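Local coordinates for uncharacterized protein (Legionella longbeachae NSW150, PDB 4JZA), which acts as a phosphoinositide phosphatase of Legionella, probably removing the 3-phosphate from phosphatidylinositol 3-phosphate, and may thereby affect lipid metabolism during interaction with its host, at residues A[51-56]-A[129-133]; A[58-64]-A[319-324]; A[77-81]-A[108-112]; A[178-182]-A[325-331]; A[191-195]-A[311-315]. All blocks are in the same frame, centred on the assembly; numbering follows the deposited sequence.

Contacts 1 and 2 share helix 41-62. Their centres lie about 11 Å apart. Phe320 of contact 2 also packs on Ala132 of contact 1, which brings helix 122-140 and helix 315-325 together. Contact 3 packs against helix 41-62, its centre about 12 Å from that of contact 1. Here Phe56 packs on Leu112 and His53 on Val81. A salt bridge from Asp61 to Lys78 joins contact 2 to contact 3. Contact 4 continues directly from contact 2 in sequence, at the end of helix 315-325. Contact 5 holds the segment that leads into the same helix, and its centre is about 18 Å from that of contact 2. All five contacts join helices and their connecting segments.

Contact 1: A[51-56]-A[129-133]; sequences SLHKAF and LNEAE
Ala55 and Glu133 bring two helices together in a nearly perpendicular crossing. Helix 41-62 meets helix 122-140 at 96°, with the local axes 8.4 Å apart. The small side chain of Ala55 permits this approach: its CB lies 3.5 Å from both CA and CB of Glu133. Next to Glu133 in the chain, Ala132 places its CB 3.5 Å from Ala55 O. Leu129 closes the apolar side with one methyl, its CD1 lying 3.8 Å from Ala55 CB and close to the backbone oxygen of Leu52. Leu52 adds CD2 beside the Leu129 branch point.

The outer sides of the helices differ. Lys54 is solvent-exposed and pairs with Asp50 of its own helix. Glu131 points away from helix 41-62 and bonds to His316 and Gln317.

At the buried polar end, the extended Glu133 side chain runs back to Ser51, with CG anti to the backbone N (chi1 -169°). Its carboxylate has further partners in Arg48, through OE1, and Arg341, through OE2. These positive groups probably favour the ionised form. Ser51 OG donates to Glu133 OE1 at 2.6 Å, and OE1 accepts on its anti lone pair, away from OE2.

Contact 2: A[58-64]-A[319-324]; sequences FLIDAYP and FFLEHV
Phe58 reaches between Phe320 and His323 and forms an aromatic pair with each. Its edge is turned toward the face of Phe320 in an offset edge-to-face pair, with planes at 72°. With His323 the roles reverse. The imidazole presents its edge to the face of Phe58, centroids 5.2 Å apart and planes at 86°. A chi1 of -172° carries the Phe58 ring past its own carbonyl side and in between the two partners. Tyr63 and Phe319 meet obliquely, with Tyr63 CD1 3.5 Å from Phe319 CD2.

One CH-pi contact is clear. Pro64 CD sits over the centre of the Phe319 ring, 3.7 Å from the centroid. A cation-pi contact from Lys188 adds to the setting of the Phe319 ring.

Aliphatic contacts fill in between the rings. Ala62 CB lies 3.6 Å from His323 CB. Leu59 CD1 touches the edge of Phe320 at CZ, 3.7 Å away. Val324 CG2 meets the edge of Phe58 at CZ, 3.8 Å away.

No hydrogen bond links the two segments. The polar end of Asp61 turns instead to Lys78. The arrangement is an aromatic cluster at a nearly perpendicular helix crossing, where the end of helix 41-62 lies against helix 315-325.

Contact 3: A[77-81]-A[108-112]; sequences LKAYV and KLIEL
Leu112 meets three residues of helix 74-87 through its two methyl groups. CD1 touches Leu77 CD2 at 3.7 Å. CD2 lies 3.6 Å from Tyr80 CD2, in the plane of the tyrosine ring and at its edge. The same methyl also packs on Val81 CG2. With chi1 at 178°, Leu112 swings its branch away from its own backbone N and across to helix 74-87. Further along, Val81 CG2 meets Leu109 CD2 at 3.6 Å, the two side chains crossing at about a right angle.

The segments belong to consecutive antiparallel helices, a helical hairpin with an angle of 164° between them. Their local axes are 11.3 Å apart, so side chains rather than backbones make the join. Phe56 of helix 41-62 packs on Leu112, and Leu681 of helix 676-702 touches Tyr80 and Leu112.

The polar part is bridged by water. Tyr80 OH donates to a water at 2.7 Å. This water in turn donates to Lys108 O at 2.9 Å and to Glu111 OE1 at 3.0 Å. Beside this bridge, the aliphatic part of Lys108 crosses the end of the tyrosine, with its CD 3.6 Å from Tyr80 OH. The other carboxylate oxygen of Glu111, OE2, accepts a hydrogen bond from Leu672 N.

Contact 4: A[178-182]-A[325-331]; sequences LTLIK and LKGVDDV
Lys182 reaches Leu325 through one bend in its chain. CG is anti to the carbonyl carbon (chi1 -60°), and the next torsion keeps the chain extended. A turn at chi3 (73°) then brings the amino group over the segment at the C-terminal end of helix 315-325. There Lys182 NZ donates to Leu325 O at 3.1 Å. The donor stands above the carbonyl plane, with a C=O...N angle of 141°, and is not aligned with a lone pair. Val328 O is equally near, 3.1 Å from Lys182 NZ. These two oxygens belong to the first and last residues of a type I beta turn, Leu325 to Val328. The turn has its own weak bond from Val328 N to Leu325 O.

The aliphatic part of the lysine is used as well. Lys182 CD lies 3.9 Å from Val331 CG1, the two side chains sliding past each other in opposite directions. Leu178 packs in the angle between Leu325 and Val331. Its CB is 4.1 Å from Val331 CB, and its CD2 is 4.1 Å from Leu325 CD1. Ile181 CG2 adds a contact to that same leucine methyl. At the edge, Val331 CG2 lies 3.7 Å from Thr179 OG1, whose hydrogen bond goes to Leu175 O of its own helix.

The contact therefore joins helix 172-183 to the turn that begins at the end of helix 315-325 by an apolar patch and one amino group. The carbonyl at this helix end would carry partial negative charge. An ammonium group placed beside it is probably stabilised. The hydrogen bond ties the lysine to the backbone; the nearest Asp329 carboxylate oxygen, OD1, is 6.1 Å from Lys182 NZ.

Contact 5: A[191-195]-A[311-315]; sequences GWLRD and WVLSE
Leu193 and Arg194 join the short helix 191-194 to the segment that leads into helix 315-325. Ser314 is the N-cap of helix 315-325: its OG bonds to Gln317 N. Helix 191-194 falls in the phosphoinositide phosphatase insertion domain; the contact joins it to the connection between helix 308-311 and helix 315-325.

Leu193 makes the apolar half. Its CD2 approaches Trp311 CG at 4.1 Å, over one face of the indole and toward its rim. The two side chains cross at about a right angle. The indole is held from elsewhere, with Trp311 NE1 bonded to Ile303 O. Ile303 also touches Leu193, so both partners share this neighbour.

Arg194 follows and makes the polar half. Its chain is extended from CG to NE and carries the guanidinium across to the backbone of 311-315. The group is turned end-on, and both terminal nitrogens bond to one atom, Leu313 O. This oxygen lies in the guanidinium plane. NH2 approaches in the carbonyl plane, on a lone pair, with an N-H...O angle of 149°. NH1 comes from above that plane, and its bond is more bent, at 142°. Two N-H groups thus grip a single carbonyl and probably limit rotation of the guanidinium. The distances to Leu313 O are 2.8 Å from Arg194 NH2 and 2.9 Å from Arg194 NH1.

Contact 1: A[51-56]-A[129-133]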
# COMPACT_ATOMS: atom_id res chain seq x y z
N SER A 51 8.31 8.38 -7.73
CA SER A 51 7.82 8.03 -6.39
C SER A 51 8.42 6.75 -5.84
O SER A 51 8.64 6.64 -4.65
CB SER A 51 6.29 7.92 -6.40
OG SER A 51 5.78 7.91 -5.09
N LEU A 52 8.64 5.76 -6.71
CA LEU A 52 9.19 4.49 -6.29
C LEU A 52 10.68 4.60 -5.98
O LEU A 52 11.22 3.89 -5.10
CB LEU A 52 8.91 3.40 -7.34
CG LEU A 52 7.45 3.01 -7.49
CD1 LEU A 52 7.31 2.00 -8.60
CD2 LEU A 52 6.84 2.44 -6.22
N HIS A 53 11.33 5.45 -6.75
CA HIS A 53 12.71 5.82 -6.51
C HIS A 53 12.73 6.39 -5.10
O HIS A 53 13.38 5.80 -4.23
CB HIS A 53 13.18 6.80 -7.60
CG HIS A 53 14.54 7.33 -7.41
ND1 HIS A 53 14.80 8.49 -6.73
CD2 HIS A 53 15.74 6.84 -7.78
CE1 HIS A 53 16.10 8.71 -6.70
NE2 HIS A 53 16.69 7.74 -7.37
N LYS A 54 11.98 7.45 -4.83
CA LYS A 54 11.92 7.93 -3.44
C LYS A 54 11.51 6.83 -2.45
O LYS A 54 11.95 6.84 -1.33
CB LYS A 54 10.97 9.10 -3.28
CG LYS A 54 11.56 10.44 -3.68
CD LYS A 54 10.46 11.43 -4.03
CE LYS A 54 11.07 12.65 -4.66
NZ LYS A 54 10.13 13.27 -5.63
N ALA A 55 10.69 5.87 -2.85
CA ALA A 55 10.35 4.84 -1.90
C ALA A 55 11.52 3.93 -1.59
O ALA A 55 11.63 3.41 -0.47
CB ALA A 55 9.17 4.02 -2.38
N PHE A 56 12.38 3.70 -2.58
CA PHE A 56 13.61 2.95 -2.29
C PHE A 56 14.45 3.69 -1.25
O PHE A 56 14.93 3.06 -0.30
CB PHE A 56 14.47 2.67 -3.51
CG PHE A 56 15.71 1.88 -3.21
CD1 PHE A 56 16.07 1.54 -1.97
CD2 PHE A 56 16.46 1.43 -4.19
CE1 PHE A 56 17.20 0.80 -1.70
CE2 PHE A 56 17.58 0.66 -3.93
CZ PHE A 56 17.95 0.36 -2.69
N LEU A 129 8.92 -2.35 -0.74
CA LEU A 129 8.79 -1.16 -1.60
C LEU A 129 7.40 -0.45 -1.54
O LEU A 129 7.29 0.77 -1.39
CB LEU A 129 9.07 -1.54 -3.05
CG LEU A 129 9.21 -0.39 -4.05
CD1 LEU A 129 10.26 0.59 -3.62
CD2 LEU A 129 9.50 -0.88 -5.46
N ASN A 130 6.35 -1.25 -1.62
CA ASN A 130 4.98 -0.78 -1.70
C ASN A 130 4.66 -0.01 -0.47
O ASN A 130 4.08 1.06 -0.53
CB ASN A 130 4.03 -1.97 -1.84
CG ASN A 130 2.59 -1.55 -2.08
OD1 ASN A 130 2.30 -0.84 -3.04
ND2 ASN A 130 1.69 -2.00 -1.20
N GLU A 131 5.06 -0.56 0.67
CA GLU A 131 4.78 0.03 2.03
C GLU A 131 5.73 1.15 2.37
O GLU A 131 5.33 2.14 2.97
CB GLU A 131 4.71 -1.06 3.14
CG GLU A 131 3.50 -1.98 2.96
CD GLU A 131 3.52 -3.27 3.75
OE1 GLU A 131 3.74 -3.29 4.98
OE2 GLU A 131 3.30 -4.31 3.16
N ALA A 132 6.98 1.04 1.96
CA ALA A 132 7.87 2.20 2.08
C ALA A 132 7.33 3.40 1.33
O ALA A 132 7.40 4.49 1.81
CB ALA A 132 9.28 1.88 1.60
N GLU A 133 6.75 3.22 0.16
CA GLU A 133 6.21 4.36 -0.54
C GLU A 133 5.07 5.03 0.25
O GLU A 133 4.96 6.24 0.27
CB GLU A 133 5.68 3.95 -1.90
CG GLU A 133 5.35 5.14 -2.78
CD GLU A 133 4.44 4.82 -3.96
OE1 GLU A 133 4.46 5.67 -4.86
OE2 GLU A 133 3.72 3.78 -4.00

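Contact 2: A[58-64]-A[319-324]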
# COMPACT_ATOMS: atom_id res chain seq x y z
N PHE A 58 13.45 5.86 1.00
CA PHE A 58 12.85 5.74 2.31
C PHE A 58 13.22 4.42 2.95
O PHE A 58 13.49 4.33 4.16
CB PHE A 58 11.35 5.81 2.21
CG PHE A 58 10.66 5.89 3.54
CD1 PHE A 58 10.31 4.75 4.20
CD2 PHE A 58 10.35 7.11 4.09
CE1 PHE A 58 9.70 4.81 5.40
CE2 PHE A 58 9.73 7.20 5.30
CZ PHE A 58 9.40 6.04 5.96
N LEU A 59 13.20 3.38 2.15
CA LEU A 59 13.40 2.01 2.63
C LEU A 59 14.79 1.86 3.19
O LEU A 59 14.99 1.31 4.28
CB LEU A 59 13.15 1.03 1.47
CG LEU A 59 13.38 -0.44 1.74
CD1 LEU A 59 12.51 -1.00 2.84
CD2 LEU A 59 13.20 -1.20 0.43
N ILE A 60 15.76 2.36 2.44
CA ILE A 60 17.15 2.14 2.80
C ILE A 60 17.55 2.98 4.01
O ILE A 60 18.36 2.54 4.83
CB ILE A 60 18.10 2.30 1.60
CG1 ILE A 60 19.44 1.63 1.90
CG2 ILE A 60 18.28 3.75 1.22
CD1 ILE A 60 20.23 1.27 0.65
N ASP A 61 16.98 4.17 4.12
CA ASP A 61 17.22 5.02 5.28
C ASP A 61 16.45 4.50 6.52
O ASP A 61 16.86 4.73 7.63
CB ASP A 61 16.82 6.49 4.96
CG ASP A 61 17.74 7.16 3.89
OD1 ASP A 61 18.80 6.59 3.57
OD2 ASP A 61 17.39 8.23 3.36
N ALA A 62 15.34 3.79 6.37
CA ALA A 62 14.49 3.45 7.52
C ALA A 62 14.67 2.03 8.00
O ALA A 62 14.56 1.77 9.19
CB ALA A 62 13.04 3.64 7.15
N TYR A 63 14.93 1.11 7.08
CA TYR A 63 14.90 -0.30 7.42
C TYR A 63 16.32 -0.91 7.38
O TYR A 63 16.94 -1.00 6.31
CB TYR A 63 13.85 -1.03 6.55
CG TYR A 63 13.48 -2.43 7.00
CD1 TYR A 63 13.25 -2.73 8.34
CD2 TYR A 63 13.33 -3.47 6.07
CE1 TYR A 63 12.93 -4.02 8.76
CE2 TYR A 63 13.00 -4.79 6.48
CZ TYR A 63 12.81 -5.05 7.83
OH TYR A 63 12.48 -6.30 8.31
N PRO A 64 16.86 -1.30 8.56
CA PRO A 64 18.16 -1.98 8.59
C PRO A 64 18.18 -3.32 7.88
O PRO A 64 17.30 -4.16 8.08
CB PRO A 64 18.40 -2.22 10.09
CG PRO A 64 17.03 -2.31 10.68
CD PRO A 64 16.28 -1.23 9.93
N PHE A 319 9.60 0.09 11.82
CA PHE A 319 10.76 0.88 11.43
C PHE A 319 10.34 2.01 10.53
O PHE A 319 10.88 3.09 10.64
CB PHE A 319 11.83 0.07 10.72
CG PHE A 319 12.73 -0.71 11.64
CD1 PHE A 319 13.71 -0.08 12.39
CD2 PHE A 319 12.65 -2.09 11.71
CE1 PHE A 319 14.57 -0.78 13.20
CE2 PHE A 319 13.51 -2.81 12.52
CZ PHE A 319 14.48 -2.16 13.26
N PHE A 320 9.37 1.79 9.65
CA PHE A 320 8.89 2.86 8.79
C PHE A 320 8.22 3.92 9.66
O PHE A 320 8.47 5.13 9.50
CB PHE A 320 7.88 2.37 7.74
CG PHE A 320 8.44 1.42 6.70
CD1 PHE A 320 9.78 1.27 6.50
CD2 PHE A 320 7.58 0.71 5.90
CE1 PHE A 320 10.24 0.40 5.53
CE2 PHE A 320 8.02 -0.15 4.93
CZ PHE A 320 9.35 -0.32 4.74
N LEU A 321 7.38 3.49 10.59
CA LEU A 321 6.71 4.47 11.46
C LEU A 321 7.75 5.29 12.20
O LEU A 321 7.69 6.52 12.23
CB LEU A 321 5.76 3.78 12.45
CG LEU A 321 4.91 4.65 13.37
CD1 LEU A 321 4.11 5.64 12.58
CD2 LEU A 321 3.97 3.75 14.18
N GLU A 322 8.69 4.56 12.81
CA GLU A 322 9.80 5.14 13.53
C GLU A 322 10.50 6.20 12.69
O GLU A 322 10.78 7.28 13.17
CB GLU A 322 10.80 4.05 13.96
CG GLU A 322 12.18 4.55 14.40
CD GLU A 322 13.16 3.42 14.73
OE1 GLU A 322 14.34 3.70 14.99
OE2 GLU A 322 12.76 2.24 14.74
N HIS A 323 10.75 5.93 11.43
CA HIS A 323 11.55 6.84 10.66
C HIS A 323 10.85 8.16 10.38
O HIS A 323 11.50 9.19 10.27
CB HIS A 323 11.93 6.19 9.36
CG HIS A 323 12.89 7.01 8.55
ND1 HIS A 323 14.23 7.13 8.88
CD2 HIS A 323 12.72 7.72 7.40
CE1 HIS A 323 14.83 7.88 7.97
NE2 HIS A 323 13.94 8.24 7.06
N VAL A 324 9.54 8.12 10.23
CA VAL A 324 8.72 9.32 10.03
C VAL A 324 8.58 10.08 11.31
O VAL A 324 8.66 11.30 11.26
CB VAL A 324 7.31 8.99 9.53
CG1 VAL A 324 6.43 10.20 9.53
CG2 VAL A 324 7.36 8.48 8.11

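Contact 3: A[77-81]-A[108-112]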
# COMPACT_ATOMS: atom_id res chain seq x y z
N LEU A 77 24.24 0.83 -3.73
CA LEU A 77 22.83 0.63 -4.06
C LEU A 77 22.14 1.86 -4.58
O LEU A 77 21.47 1.85 -5.62
CB LEU A 77 22.05 0.17 -2.84
CG LEU A 77 22.57 -1.18 -2.30
CD1 LEU A 77 21.61 -1.85 -1.34
CD2 LEU A 77 22.89 -2.14 -3.42
N LYS A 78 22.32 2.95 -3.89
CA LYS A 78 21.70 4.19 -4.29
C LYS A 78 22.23 4.64 -5.63
O LYS A 78 21.50 5.18 -6.44
CB LYS A 78 21.96 5.27 -3.25
CG LYS A 78 21.17 5.11 -1.98
CD LYS A 78 21.69 6.09 -0.93
CE LYS A 78 20.72 6.11 0.23
NZ LYS A 78 21.14 6.96 1.38
N ALA A 79 23.50 4.48 -5.89
CA ALA A 79 23.98 4.88 -7.20
C ALA A 79 23.29 4.00 -8.27
O ALA A 79 22.89 4.53 -9.32
CB ALA A 79 25.50 4.81 -7.29
N TYR A 80 23.12 2.70 -8.01
CA TYR A 80 22.50 1.79 -9.00
C TYR A 80 21.06 2.17 -9.27
O TYR A 80 20.60 2.26 -10.39
CB TYR A 80 22.58 0.32 -8.55
CG TYR A 80 21.83 -0.65 -9.44
CD1 TYR A 80 22.27 -0.92 -10.72
CD2 TYR A 80 20.69 -1.30 -8.99
CE1 TYR A 80 21.59 -1.80 -11.54
CE2 TYR A 80 19.99 -2.19 -9.79
CZ TYR A 80 20.44 -2.43 -11.07
OH TYR A 80 19.75 -3.30 -11.91
N VAL A 81 20.35 2.43 -8.22
CA VAL A 81 18.99 2.90 -8.33
C VAL A 81 18.84 4.21 -9.02
O VAL A 81 17.94 4.38 -9.80
CB VAL A 81 18.40 2.92 -6.95
CG1 VAL A 81 17.20 3.79 -6.89
CG2 VAL A 81 18.07 1.49 -6.65
N LYS A 108 13.66 -4.14 -11.47
CA LYS A 108 15.00 -3.87 -11.04
C LYS A 108 15.08 -3.53 -9.58
O LYS A 108 15.96 -4.01 -8.93
CB LYS A 108 15.64 -2.77 -11.84
CG LYS A 108 16.14 -3.27 -13.18
CD LYS A 108 16.90 -2.13 -13.85
CE LYS A 108 17.29 -2.44 -15.28
NZ LYS A 108 17.35 -1.18 -16.08
N LEU A 109 14.17 -2.71 -9.05
CA LEU A 109 14.22 -2.34 -7.64
C LEU A 109 13.88 -3.49 -6.75
O LEU A 109 14.51 -3.68 -5.71
CB LEU A 109 13.27 -1.21 -7.30
CG LEU A 109 13.44 0.12 -8.03
CD1 LEU A 109 12.59 1.15 -7.33
CD2 LEU A 109 14.83 0.66 -8.10
N ILE A 110 12.85 -4.24 -7.14
CA ILE A 110 12.36 -5.35 -6.32
C ILE A 110 13.48 -6.37 -6.14
O ILE A 110 13.65 -6.96 -5.08
CB ILE A 110 11.12 -5.95 -7.03
CG1 ILE A 110 9.96 -5.01 -6.85
CG2 ILE A 110 10.69 -7.31 -6.50
CD1 ILE A 110 9.03 -5.13 -8.02
N GLU A 111 14.24 -6.57 -7.21
CA GLU A 111 15.22 -7.62 -7.24
C GLU A 111 16.42 -7.17 -6.36
O GLU A 111 16.94 -7.94 -5.55
CB GLU A 111 15.51 -7.98 -8.72
CG GLU A 111 16.94 -8.00 -9.18
CD GLU A 111 17.14 -8.34 -10.68
OE1 GLU A 111 16.94 -7.43 -11.56
OE2 GLU A 111 17.59 -9.51 -10.93
N LEU A 112 16.82 -5.91 -6.52
CA LEU A 112 17.83 -5.31 -5.67
C LEU A 112 17.45 -5.38 -4.19
O LEU A 112 18.28 -5.65 -3.35
CB LEU A 112 18.04 -3.87 -6.09
CG LEU A 112 19.04 -3.15 -5.25
CD1 LEU A 112 20.32 -3.93 -5.34
CD2 LEU A 112 19.27 -1.77 -5.76
O HOH W 1 18.25 -4.98 -10.44

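Contact 4: A[178-182]-A[325-331]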
# COMPACT_ATOMS: atom_id res chain seq x y z
N LEU A 178 1.38 7.97 19.84
CA LEU A 178 2.59 8.20 19.05
C LEU A 178 3.72 8.79 19.88
O LEU A 178 4.91 8.42 19.74
CB LEU A 178 2.30 9.08 17.84
CG LEU A 178 1.38 8.44 16.80
CD1 LEU A 178 0.99 9.46 15.75
CD2 LEU A 178 2.00 7.24 16.10
N THR A 179 3.34 9.68 20.79
CA THR A 179 4.28 10.26 21.73
C THR A 179 4.92 9.19 22.62
O THR A 179 6.12 9.22 22.81
CB THR A 179 3.55 11.33 22.56
OG1 THR A 179 3.10 12.38 21.68
CG2 THR A 179 4.46 11.92 23.67
N LEU A 180 4.12 8.27 23.17
CA LEU A 180 4.68 7.17 23.93
C LEU A 180 5.68 6.31 23.11
O LEU A 180 6.75 5.92 23.59
CB LEU A 180 3.56 6.25 24.45
CG LEU A 180 2.75 6.74 25.64
CD1 LEU A 180 1.56 5.81 25.89
CD2 LEU A 180 3.63 6.81 26.88
N ILE A 181 5.29 5.97 21.88
CA ILE A 181 6.14 5.18 21.00
C ILE A 181 7.55 5.83 20.89
O ILE A 181 8.54 5.15 21.08
CB ILE A 181 5.46 4.95 19.62
CG1 ILE A 181 4.25 4.02 19.78
CG2 ILE A 181 6.41 4.30 18.62
CD1 ILE A 181 3.23 4.13 18.67
N LYS A 182 7.63 7.14 20.65
CA LYS A 182 8.92 7.79 20.60
C LYS A 182 9.60 7.79 21.94
O LYS A 182 10.81 7.62 22.04
CB LYS A 182 8.81 9.25 20.26
CG LYS A 182 8.17 9.53 18.94
CD LYS A 182 8.27 11.02 18.64
CE LYS A 182 9.69 11.44 18.28
NZ LYS A 182 9.69 12.83 17.75
N LEU A 325 8.34 9.38 12.45
CA LEU A 325 8.16 10.01 13.77
C LEU A 325 9.42 10.70 14.19
O LEU A 325 9.42 11.75 14.83
CB LEU A 325 7.76 8.99 14.84
CG LEU A 325 6.30 8.55 14.83
CD1 LEU A 325 6.04 7.45 15.84
CD2 LEU A 325 5.40 9.69 15.18
N LYS A 326 10.52 10.06 13.86
CA LYS A 326 11.84 10.56 14.25
C LYS A 326 12.14 11.93 13.53
O LYS A 326 12.99 12.70 13.96
CB LYS A 326 12.86 9.49 13.92
CG LYS A 326 14.06 9.38 14.82
CD LYS A 326 15.00 8.28 14.33
CE LYS A 326 14.77 6.99 15.09
NZ LYS A 326 15.88 6.03 14.81
N GLY A 327 11.41 12.24 12.47
CA GLY A 327 11.71 13.44 11.74
C GLY A 327 10.82 14.64 12.05
O GLY A 327 10.80 15.61 11.32
N VAL A 328 10.10 14.61 13.16
CA VAL A 328 9.25 15.76 13.50
C VAL A 328 9.35 16.10 14.96
O VAL A 328 9.60 15.22 15.78
CB VAL A 328 7.77 15.47 13.12
CG1 VAL A 328 7.65 15.36 11.62
CG2 VAL A 328 7.27 14.18 13.80
N ASP A 329 9.11 17.35 15.32
CA ASP A 329 8.96 17.68 16.73
C ASP A 329 7.58 17.34 17.14
O ASP A 329 7.44 16.65 18.11
CB ASP A 329 9.24 19.14 17.02
CG ASP A 329 10.73 19.46 16.96
OD1 ASP A 329 11.54 18.67 17.50
OD2 ASP A 329 11.07 20.52 16.38
N ASP A 330 6.59 17.80 16.37
CA ASP A 330 5.18 17.53 16.63
C ASP A 330 4.71 16.23 15.93
O ASP A 330 4.79 16.08 14.71
CB ASP A 330 4.29 18.71 16.24
CG ASP A 330 2.86 18.60 16.85
OD1 ASP A 330 2.46 17.50 17.33
OD2 ASP A 330 2.13 19.62 16.87
N VAL A 331 4.23 15.28 16.73
CA VAL A 331 3.97 13.98 16.19
C VAL A 331 2.84 14.04 15.16
O VAL A 331 2.72 13.14 14.32
CB VAL A 331 3.63 12.97 17.28
CG1 VAL A 331 4.84 12.71 18.13
CG2 VAL A 331 2.47 13.44 18.16

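Contact 5: A[191-195]-A[311-315]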
# COMPACT_ATOMS: atom_id res chain seq x y z
N GLY A 191 8.94 -11.67 18.58
CA GLY A 191 8.35 -12.91 18.01
C GLY A 191 7.36 -13.67 18.89
O GLY A 191 6.34 -14.16 18.41
N TRP A 192 7.68 -13.78 20.17
CA TRP A 192 6.83 -14.51 21.07
C TRP A 192 5.46 -13.94 21.18
O TRP A 192 4.50 -14.67 21.46
CB TRP A 192 7.46 -14.59 22.46
CG TRP A 192 7.59 -13.32 23.24
CD1 TRP A 192 8.73 -12.53 23.38
CD2 TRP A 192 6.59 -12.75 24.12
NE1 TRP A 192 8.46 -11.49 24.28
CE2 TRP A 192 7.17 -11.61 24.75
CE3 TRP A 192 5.27 -13.09 24.42
CZ2 TRP A 192 6.45 -10.80 25.63
CZ3 TRP A 192 4.53 -12.28 25.31
CH2 TRP A 192 5.12 -11.15 25.89
N LEU A 193 5.36 -12.63 20.96
CA LEU A 193 4.06 -11.93 21.07
C LEU A 193 3.23 -12.18 19.85
O LEU A 193 2.02 -12.38 19.94
CB LEU A 193 4.28 -10.44 21.23
CG LEU A 193 3.08 -9.59 21.62
CD1 LEU A 193 2.30 -10.09 22.83
CD2 LEU A 193 3.64 -8.21 21.89
N ARG A 194 3.92 -12.19 18.71
CA ARG A 194 3.28 -12.53 17.46
C ARG A 194 2.73 -13.92 17.46
O ARG A 194 1.66 -14.13 16.93
CB ARG A 194 4.26 -12.41 16.32
CG ARG A 194 4.61 -10.98 15.99
CD ARG A 194 5.38 -10.91 14.69
NE ARG A 194 6.05 -9.62 14.54
CZ ARG A 194 5.43 -8.47 14.26
NH1 ARG A 194 4.11 -8.42 14.11
NH2 ARG A 194 6.13 -7.36 14.12
N ASP A 195 3.44 -14.87 18.06
CA ASP A 195 3.01 -16.27 18.08
C ASP A 195 1.82 -16.58 19.02
O ASP A 195 1.27 -17.65 18.94
CB ASP A 195 4.20 -17.16 18.41
CG ASP A 195 5.31 -17.09 17.34
OD1 ASP A 195 5.10 -16.53 16.23
OD2 ASP A 195 6.41 -17.60 17.61
N TRP A 311 1.43 -3.17 18.32
CA TRP A 311 2.16 -4.46 18.39
C TRP A 311 1.86 -5.43 17.24
O TRP A 311 2.65 -6.31 16.95
CB TRP A 311 1.90 -5.17 19.74
CG TRP A 311 2.39 -4.42 20.97
CD1 TRP A 311 1.63 -3.97 21.98
CD2 TRP A 311 3.74 -4.04 21.29
NE1 TRP A 311 2.41 -3.33 22.91
CE2 TRP A 311 3.71 -3.37 22.51
CE3 TRP A 311 4.97 -4.24 20.67
CZ2 TRP A 311 4.85 -2.87 23.11
CZ3 TRP A 311 6.11 -3.74 21.28
CH2 TRP A 311 6.04 -3.09 22.48
N VAL A 312 0.72 -5.30 16.59
CA VAL A 312 0.42 -6.16 15.43
C VAL A 312 1.11 -5.69 14.13
O VAL A 312 1.20 -6.45 13.13
CB VAL A 312 -1.09 -6.33 15.24
CG1 VAL A 312 -1.71 -6.94 16.49
CG2 VAL A 312 -1.76 -5.01 14.93
N LEU A 313 1.63 -4.47 14.12
CA LEU A 313 2.35 -4.04 12.96
C LEU A 313 3.49 -5.01 12.71
O LEU A 313 4.05 -5.53 13.63
CB LEU A 313 2.89 -2.62 13.15
CG LEU A 313 1.88 -1.50 13.20
CD1 LEU A 313 2.59 -0.19 13.40
CD2 LEU A 313 1.06 -1.45 11.93
N SER A 314 3.80 -5.29 11.44
CA SER A 314 4.97 -6.01 11.05
C SER A 314 6.17 -5.23 11.47
O SER A 314 6.11 -4.04 11.76
CB SER A 314 5.00 -6.16 9.54
OG SER A 314 5.28 -4.92 8.88
N GLU A 315 7.31 -5.88 11.48
CA GLU A 315 8.48 -5.23 11.97
C GLU A 315 8.91 -4.08 11.03
O GLU A 315 9.38 -3.03 11.46
CB GLU A 315 9.60 -6.24 12.14
CG GLU A 315 10.80 -5.62 12.82
CD GLU A 315 12.03 -6.48 12.78
OE1 GLU A 315 12.57 -6.73 13.88
OE2 GLU A 315 12.48 -6.87 11.67